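Local coordinates for acyl carrier protein (Thermotoga maritima MSB8, PDB 6LVU) that probably carries the growing acyl chain through the steps of fatty acid biosynthesis as the acyl carrier protein of this bacterium, at residues A[26-32]-A[66-72]. Residues are numbered along the deposited sequence; the frame is centred on the assembly and turned at random.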
ATOM      1  N   VAL A  26     -10.768   1.707   1.847  1.00 23.78           N
ATOM      2  CA  VAL A  26      -9.425   1.154   1.979  1.00 23.15           C
ATOM      3  C   VAL A  26      -9.408   0.291   3.236  1.00 21.92           C
ATOM      4  O   VAL A  26      -9.266   0.787   4.353  1.00 26.41           O
ATOM      5  CB  VAL A  26      -8.360   2.249   2.012  1.00 25.13           C
ATOM      6  CG1 VAL A  26      -6.958   1.636   2.126  1.00 22.79           C
ATOM      7  CG2 VAL A  26      -8.481   3.116   0.773  1.00 19.93           C
ATOM      8  N   THR A  27      -9.541  -1.015   3.051  1.00 21.96           N
ATOM      9  CA  THR A  27      -9.498  -1.983   4.132  1.00 21.66           C
ATOM     10  C   THR A  27      -8.327  -2.926   3.906  1.00 24.15           C
ATOM     11  O   THR A  27      -7.723  -2.953   2.828  1.00 21.55           O
ATOM     12  CB  THR A  27     -10.799  -2.778   4.205  1.00 21.26           C
ATOM     13  OG1 THR A  27     -10.936  -3.544   3.004  1.00 24.90           O
ATOM     14  CG2 THR A  27     -12.000  -1.831   4.342  1.00 23.27           C
ATOM     15  N   GLU A  28      -8.005  -3.706   4.945  1.00 18.41           N
ATOM     16  CA  GLU A  28      -6.942  -4.697   4.817  1.00 27.11           C
ATOM     17  C   GLU A  28      -7.172  -5.653   3.650  1.00 22.32           C
ATOM     18  O   GLU A  28      -6.209  -6.091   3.015  1.00 25.16           O
ATOM     19  CB  GLU A  28      -6.808  -5.516   6.104  1.00 31.61           C
ATOM     20  CG  GLU A  28      -6.270  -4.767   7.321  1.00 35.76           C
ATOM     21  CD  GLU A  28      -4.801  -5.052   7.579  1.00 36.03           C
ATOM     22  OE1 GLU A  28      -4.317  -6.104   7.097  1.00 28.28           O
ATOM     23  OE2 GLU A  28      -4.155  -4.255   8.314  1.00 31.20           O
ATOM     24  N   GLU A  29      -8.430  -5.968   3.339  1.00 21.86           N
ATOM     25  CA  GLU A  29      -8.776  -6.975   2.334  1.00 27.50           C
ATOM     26  C   GLU A  29      -8.914  -6.417   0.928  1.00 23.07           C
ATOM     27  O   GLU A  29      -9.119  -7.199  -0.003  1.00 30.40           O
ATOM     28  CB  GLU A  29     -10.096  -7.680   2.685  1.00 25.53           C
ATOM     29  CG  GLU A  29     -10.044  -8.662   3.851  1.00 34.69           C
ATOM     30  CD  GLU A  29      -9.790  -7.990   5.180  1.00 40.23           C
ATOM     31  OE1 GLU A  29     -10.422  -6.936   5.462  1.00 43.14           O
ATOM     32  OE2 GLU A  29      -8.951  -8.526   5.941  1.00 40.73           O
ATOM     33  N   ALA A  30      -8.855  -5.098   0.763  1.00 20.52           N
ATOM     34  CA  ALA A  30      -9.090  -4.481  -0.539  1.00 20.35           C
ATOM     35  C   ALA A  30      -7.944  -4.792  -1.495  1.00 26.12           C
ATOM     36  O   ALA A  30      -6.771  -4.605  -1.159  1.00 27.72           O
ATOM     37  CB  ALA A  30      -9.259  -2.965  -0.386  1.00 16.46           C
ATOM     38  N   LYS A  31      -8.283  -5.262  -2.690  1.00 25.24           N
ATOM     39  CA  LYS A  31      -7.292  -5.459  -3.738  1.00 24.27           C
ATOM     40  C   LYS A  31      -7.060  -4.118  -4.427  1.00 24.47           C
ATOM     41  O   LYS A  31      -8.017  -3.388  -4.716  1.00 22.26           O
ATOM     42  CB  LYS A  31      -7.801  -6.523  -4.713  1.00 26.00           C
ATOM     43  CG  LYS A  31      -8.056  -7.851  -3.984  1.00 35.41           C
ATOM     44  CD  LYS A  31      -8.911  -8.844  -4.764  1.00 37.00           C
ATOM     45  CE  LYS A  31      -8.110  -9.974  -5.356  1.00 38.02           C
ATOM     46  NZ  LYS A  31      -7.162  -9.523  -6.408  1.00 42.20           N
ATOM     47  N   LEU A  32      -5.787  -3.757  -4.627  1.00 24.26           N
ATOM     48  CA  LEU A  32      -5.487  -2.452  -5.216  1.00 24.33           C
ATOM     49  C   LEU A  32      -6.207  -2.286  -6.546  1.00 25.31           C
ATOM     50  O   LEU A  32      -6.926  -1.302  -6.759  1.00 27.41           O
ATOM     51  CB  LEU A  32      -3.980  -2.270  -5.418  1.00 30.52           C
ATOM     52  CG  LEU A  32      -2.941  -2.129  -4.299  1.00 30.06           C
ATOM     53  CD1 LEU A  32      -3.463  -1.343  -3.091  1.00 21.68           C
ATOM     54  CD2 LEU A  32      -2.434  -3.503  -3.894  1.00 22.82           C
ATOM     55  N   ILE A  66       2.290  -8.367  -4.235  1.00 32.21           N
ATOM     56  CA  ILE A  66       1.457  -7.441  -3.477  1.00 25.57           C
ATOM     57  C   ILE A  66       0.116  -7.308  -4.181  1.00 30.23           C
ATOM     58  O   ILE A  66       0.022  -6.727  -5.262  1.00 32.23           O
ATOM     59  CB  ILE A  66       2.137  -6.083  -3.304  1.00 26.18           C
ATOM     60  CG1 ILE A  66       3.370  -6.229  -2.410  1.00 20.35           C
ATOM     61  CG2 ILE A  66       1.181  -5.113  -2.664  1.00 27.84           C
ATOM     62  CD1 ILE A  66       4.231  -5.023  -2.415  1.00 33.31           C
ATOM     63  N   SER A  67      -0.933  -7.831  -3.555  1.00 24.34           N
ATOM     64  CA  SER A  67      -2.263  -7.835  -4.140  1.00 20.40           C
ATOM     65  C   SER A  67      -3.251  -6.960  -3.390  1.00 20.66           C
ATOM     66  O   SER A  67      -4.068  -6.289  -4.021  1.00 22.28           O
ATOM     67  CB  SER A  67      -2.789  -9.277  -4.190  1.00 25.05           C
ATOM     68  OG  SER A  67      -4.088  -9.330  -4.738  1.00 35.31           O
ATOM     69  N   THR A  68      -3.166  -6.898  -2.065  1.00 17.32           N
ATOM     70  CA  THR A  68      -4.120  -6.166  -1.242  1.00 19.33           C
ATOM     71  C   THR A  68      -3.421  -5.090  -0.419  1.00 20.79           C
ATOM     72  O   THR A  68      -2.188  -5.025  -0.340  1.00 19.65           O
ATOM     73  CB  THR A  68      -4.860  -7.091  -0.277  1.00 21.72           C
ATOM     74  OG1 THR A  68      -3.922  -7.617   0.665  1.00 21.60           O
ATOM     75  CG2 THR A  68      -5.525  -8.216  -1.012  1.00 18.55           C
ATOM     76  N   VAL A  69      -4.241  -4.248   0.210  1.00 17.21           N
ATOM     77  CA  VAL A  69      -3.722  -3.256   1.142  1.00 17.15           C
ATOM     78  C   VAL A  69      -2.992  -3.940   2.290  1.00 14.51           C
ATOM     79  O   VAL A  69      -1.910  -3.510   2.698  1.00 12.65           O
ATOM     80  CB  VAL A  69      -4.868  -2.364   1.655  1.00 21.50           C
ATOM     81  CG1 VAL A  69      -4.399  -1.481   2.805  1.00 18.53           C
ATOM     82  CG2 VAL A  69      -5.415  -1.529   0.534  1.00 24.02           C
ATOM     83  N   GLY A  70      -3.566  -5.033   2.806  1.00 16.24           N
ATOM     84  CA  GLY A  70      -2.927  -5.765   3.888  1.00 15.17           C
ATOM     85  C   GLY A  70      -1.555  -6.293   3.523  1.00 15.44           C
ATOM     86  O   GLY A  70      -0.669  -6.366   4.382  1.00 17.93           O
ATOM     87  N   ASP A  71      -1.351  -6.639   2.250  1.00 16.79           N
ATOM     88  CA  ASP A  71      -0.036  -7.090   1.793  1.00 14.53           C
ATOM     89  C   ASP A  71       1.006  -6.002   1.977  1.00 16.66           C
ATOM     90  O   ASP A  71       2.136  -6.274   2.406  1.00 19.80           O
ATOM     91  CB  ASP A  71      -0.094  -7.484   0.318  1.00 14.98           C
ATOM     92  CG  ASP A  71      -0.721  -8.834   0.096  1.00 19.24           C
ATOM     93  OD1 ASP A  71      -0.794  -9.612   1.067  1.00 17.79           O
ATOM     94  OD2 ASP A  71      -1.132  -9.119  -1.056  1.00 19.72           O
ATOM     95  N   ILE A  72       0.662  -4.766   1.594  1.00 15.56           N
ATOM     96  CA  ILE A  72       1.556  -3.624   1.759  1.00 19.85           C
ATOM     97  C   ILE A  72       1.897  -3.425   3.226  1.00 14.43           C
ATOM     98  O   ILE A  72       3.063  -3.301   3.604  1.00 14.85           O
ATOM     99  CB  ILE A  72       0.925  -2.350   1.169  1.00 15.98           C
ATOM    100  CG1 ILE A  72       0.873  -2.423  -0.341  1.00 17.93           C
ATOM    101  CG2 ILE A  72       1.666  -1.107   1.639  1.00 22.48           C
ATOM    102  CD1 ILE A  72      -0.279  -1.652  -0.915  1.00 18.22           C
TER
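The carbonyl oxygen of Ala30 is held by two neighbours at the start of helix 69-79: Val69 N donates to Ala30 O at 2.9 Å, almost in line with the C=O bond (168°), and Thr68 CA adds a weaker C-H...O contact. Two further backbone bonds join the segments, Gly70 N to Glu28 O at 2.9 Å and, running the other way, Leu32 N to Ser67 O at 3.1 Å. The Val69-Ala30 and Leu32-Ser67 bonds flank Lys31 and Thr68 and make them a single beta bridge; the Gly70 bond to Glu28 lies beyond it. Glycine suits position 70 because a CB there would press into Glu28 O. The type I turn from Thr27 to Ala30 brings Glu28 to this spot, and its carboxylate bends back over Gly70 to a salt bridge with Arg4.

Thr68 is the N-cap. With chi1 at 66°, OG1 lies between the backbone N and the carbonyl carbon, where it accepts from Asp71 N at 3.2 Å. In return Thr68 N donates to Asp71 OD2, approaching from above the carboxylate plane, which completes a capping box; OD2 also takes Ser67 N on its anti lone pair at 2.8 Å, and two N-H groups therefore fix the carboxylate's rotation. A valine in place of Thr68 would probably leave Asp71 N with only a weak bond to a backbone carbonyl and fray the helix start.

Beneath the polar seam, branched aliphatic side chains pack together. Leu32 CD1 rests on Ile72 CD1 at 3.9 Å, while Val69 CG2 meets Val26 CG1, the two valines crossing at roughly a right angle. Val69 also reaches Phe8 and Ile15 of helix 4-19, so the contact fastens the long loop between helices 4-19 and 42-54 to the first turn of helix 69-79 in the acyl carrier protein's helical bundle.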